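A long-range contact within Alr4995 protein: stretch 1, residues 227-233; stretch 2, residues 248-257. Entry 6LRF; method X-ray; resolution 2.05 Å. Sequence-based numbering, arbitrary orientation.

Stretch 1 227-233: VIMNKAS
Stretch 2 (248-257) LETPLTEFLK

The two stretches meet as the ends of two parallel strands, and side chains take over the bonding where the strands stop. Residues 227-229 and 248-249 are extended; both strands begin earlier in the chain. Ile-228 pairs with Leu-248 (CA to CA 4.7 Å) and Met-229, a selenomethionine, with Glu-249 (CA to CA 5.1 Å). Phi/psi runs -127/118, -103/140 and -164/177 for Val-227 to Met-229, and -102/125 and -102/164 for Leu-248 and Glu-249. Together the stretches bury 565 Å².

Three backbone hydrogen bonds set the register. Leu-248 N donates to Val-227 O at 2.9 Å. Met-229 N donates to Leu-248 O at 3.0 Å. Leu-248 thus bonds to the residues before and after Ile-228, as parallel pairing requires. Thr-250 N reaches Met-229 O at 3.0 Å, but this bond is weak, with an angle of 131°. CA-H...O contacts support the ladder: Ile-228 CA to Leu-248 O is 3.2 Å, Glu-249 CA to Met-229 O 3.3 Å, and Asn-230 CA to Thr-250 O 3.5 Å.

Two side chains bond to backbone amides beyond the strands. Asn-230 (phi/psi -68/-69, chi1 t, chi2 40°) accepts from Leu-252 N through OD1 at 3.1 Å. Asn-230 ND2 is hydrogen-bonded elsewhere in the structure and lies 3.7 Å from Leu-256 CD1. Glu-249 (chi1 m, chi2 t, chi3 -66°) accepts from Ala-232 N through OE2 at 2.8 Å. The angle of 175° makes this bond nearly linear. In this way each stretch supplies a side-chain acceptor to the other.

Apolar contacts lie on the sheet face shared by Ile-228 and Leu-248. Ile-228 (m, t) places CG1 4.1 Å from Leu-248 CB; Leu-248 has chi1 -85° and chi2 42°. Ile-228 CG2 also lies 3.9 Å from Thr-250 CG2, with Thr-250 chi1 t. Met-229 (p, t, m) and Glu-249 point to the other face.

Lys-231 has its CA-to-CB bond directed away, yet its end returns. Lys-231 NZ comes to 3.5 Å from Thr-253 CG2, a contact with a methyl group and not a hydrogen bond. Its chi angles are -124°, 148°, -83° and -177°.

Past Pro-251 (phi/psi -61/133), a weakly bonded helix forms at about 253-256. Leu-252 O accepts from Phe-255 N at 3.0 Å and from Leu-256 N at 3.2 Å. Leu-256 (chi1 -106°, chi2 77°) points toward stretch 1. Farther from the contact, Lys-257 NZ forms a salt bridge with Glu-254 OE2 at 2.9 Å.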

# COMPACT_ATOMS: atom_id res chain seq x y z
N VAL B 227 -53.45 -7.39 -8.20
CA VAL B 227 -52.33 -6.46 -8.25
C VAL B 227 -51.89 -6.26 -9.69
O VAL B 227 -51.50 -7.20 -10.37
CB VAL B 227 -51.14 -6.92 -7.37
CG1 VAL B 227 -51.46 -6.69 -5.91
CG2 VAL B 227 -50.80 -8.40 -7.62
N ILE B 228 -52.00 -5.02 -10.16
CA ILE B 228 -51.61 -4.67 -11.51
C ILE B 228 -50.27 -3.97 -11.49
O ILE B 228 -50.00 -3.15 -10.60
CB ILE B 228 -52.64 -3.75 -12.18
CG1 ILE B 228 -54.05 -4.34 -12.07
CG2 ILE B 228 -52.28 -3.52 -13.64
CD1 ILE B 228 -55.15 -3.34 -12.35
N MSE B 229 -49.42 -4.28 -12.46
CA MSE B 229 -48.08 -3.71 -12.50
C MSE B 229 -47.42 -3.87 -13.85
O MSE B 229 -47.97 -4.49 -14.75
CB MSE B 229 -47.22 -4.37 -11.43
CG MSE B 229 -47.45 -5.87 -11.33
SE MSE B 229 -46.10 -6.67 -10.19
CE MSE B 229 -44.55 -5.94 -11.12
N ASN B 230 -46.22 -3.32 -13.96
CA ASN B 230 -45.46 -3.36 -15.20
C ASN B 230 -45.00 -4.78 -15.57
O ASN B 230 -45.49 -5.36 -16.54
CB ASN B 230 -44.25 -2.44 -15.11
CG ASN B 230 -43.39 -2.49 -16.36
OD1 ASN B 230 -43.91 -2.54 -17.48
ND2 ASN B 230 -42.08 -2.49 -16.17
N LYS B 231 -44.07 -5.32 -14.79
CA LYS B 231 -43.44 -6.61 -15.10
C LYS B 231 -42.94 -7.27 -13.83
O LYS B 231 -42.18 -6.67 -13.07
CB LYS B 231 -42.27 -6.42 -16.08
CG LYS B 231 -42.38 -7.25 -17.36
CD LYS B 231 -41.74 -6.53 -18.56
CE LYS B 231 -42.72 -5.52 -19.18
NZ LYS B 231 -42.21 -4.81 -20.39
N ALA B 232 -43.36 -8.52 -13.59
CA ALA B 232 -42.96 -9.26 -12.39
C ALA B 232 -42.11 -10.49 -12.72
O ALA B 232 -42.33 -11.15 -13.74
CB ALA B 232 -44.20 -9.68 -11.59
N SER B 233 -41.15 -10.79 -11.86
CA SER B 233 -40.36 -12.02 -11.97
C SER B 233 -41.19 -13.25 -11.63
O SER B 233 -42.25 -13.14 -11.00
CB SER B 233 -39.14 -11.95 -11.05
OG SER B 233 -39.54 -12.15 -9.70
N LEU B 248 -51.76 -9.26 -12.36
CA LEU B 248 -51.98 -8.79 -13.73
C LEU B 248 -50.81 -7.92 -14.17
O LEU B 248 -50.47 -6.94 -13.51
CB LEU B 248 -53.29 -7.99 -13.83
CG LEU B 248 -54.64 -8.68 -14.06
CD1 LEU B 248 -54.79 -9.94 -13.23
CD2 LEU B 248 -55.77 -7.72 -13.74
N GLU B 249 -50.19 -8.26 -15.29
CA GLU B 249 -49.14 -7.42 -15.85
C GLU B 249 -49.70 -6.61 -17.01
O GLU B 249 -50.78 -6.91 -17.52
CB GLU B 249 -47.94 -8.26 -16.29
CG GLU B 249 -47.27 -9.01 -15.15
CD GLU B 249 -46.24 -10.03 -15.63
OE1 GLU B 249 -46.64 -11.01 -16.30
OE2 GLU B 249 -45.04 -9.85 -15.34
N THR B 250 -48.97 -5.58 -17.41
CA THR B 250 -49.28 -4.78 -18.59
C THR B 250 -48.08 -3.87 -18.85
O THR B 250 -47.64 -3.15 -17.95
CB THR B 250 -50.60 -3.93 -18.45
OG1 THR B 250 -50.74 -3.05 -19.57
CG2 THR B 250 -50.61 -3.12 -17.15
N PRO B 251 -47.53 -3.92 -20.07
CA PRO B 251 -46.34 -3.13 -20.37
C PRO B 251 -46.59 -1.63 -20.19
O PRO B 251 -47.62 -1.13 -20.67
CB PRO B 251 -46.04 -3.48 -21.83
CG PRO B 251 -47.33 -3.90 -22.40
CD PRO B 251 -48.06 -4.59 -21.27
N LEU B 252 -45.68 -0.96 -19.50
CA LEU B 252 -45.75 0.48 -19.25
C LEU B 252 -44.38 1.11 -19.43
O LEU B 252 -44.05 2.10 -18.78
CB LEU B 252 -46.29 0.78 -17.84
CG LEU B 252 -47.74 0.43 -17.54
CD1 LEU B 252 -47.95 0.28 -16.04
CD2 LEU B 252 -48.69 1.48 -18.11
N THR B 253 -43.58 0.51 -20.30
CA THR B 253 -42.18 0.93 -20.49
C THR B 253 -42.03 2.38 -20.95
O THR B 253 -41.03 3.03 -20.65
CB THR B 253 -41.46 0.02 -21.52
OG1 THR B 253 -42.12 0.10 -22.80
CG2 THR B 253 -41.44 -1.44 -21.04
N GLU B 254 -43.03 2.90 -21.65
CA GLU B 254 -42.98 4.28 -22.13
C GLU B 254 -43.10 5.28 -20.98
O GLU B 254 -42.72 6.45 -21.11
CB GLU B 254 -44.09 4.53 -23.16
CG GLU B 254 -43.72 5.54 -24.23
CD GLU B 254 -42.49 5.13 -25.03
OE1 GLU B 254 -42.22 3.91 -25.15
OE2 GLU B 254 -41.78 6.04 -25.53
N PHE B 255 -43.64 4.84 -19.86
CA PHE B 255 -43.77 5.75 -18.73
C PHE B 255 -42.63 5.53 -17.76
O PHE B 255 -42.30 6.43 -16.98
CB PHE B 255 -45.13 5.58 -18.04
CG PHE B 255 -46.28 6.03 -18.89
CD1 PHE B 255 -46.58 7.38 -19.00
CD2 PHE B 255 -47.02 5.11 -19.62
CE1 PHE B 255 -47.64 7.81 -19.81
CE2 PHE B 255 -48.07 5.54 -20.43
CZ PHE B 255 -48.37 6.89 -20.53
N LEU B 256 -42.00 4.36 -17.84
CA LEU B 256 -40.78 4.11 -17.07
C LEU B 256 -39.69 5.09 -17.51
O LEU B 256 -38.74 5.32 -16.77
CB LEU B 256 -40.29 2.67 -17.22
CG LEU B 256 -40.49 1.72 -16.03
CD1 LEU B 256 -41.93 1.25 -15.95
CD2 LEU B 256 -39.53 0.53 -16.06
N LYS B 257 -39.85 5.66 -18.71
CA LYS B 257 -38.92 6.66 -19.24
C LYS B 257 -38.98 8.00 -18.50
O LYS B 257 -38.00 8.75 -18.49
CB LYS B 257 -39.18 6.91 -20.72
CG LYS B 257 -38.94 5.72 -21.63
CD LYS B 257 -39.19 6.11 -23.07
CE LYS B 257 -38.90 4.96 -24.03
NZ LYS B 257 -38.91 5.42 -25.45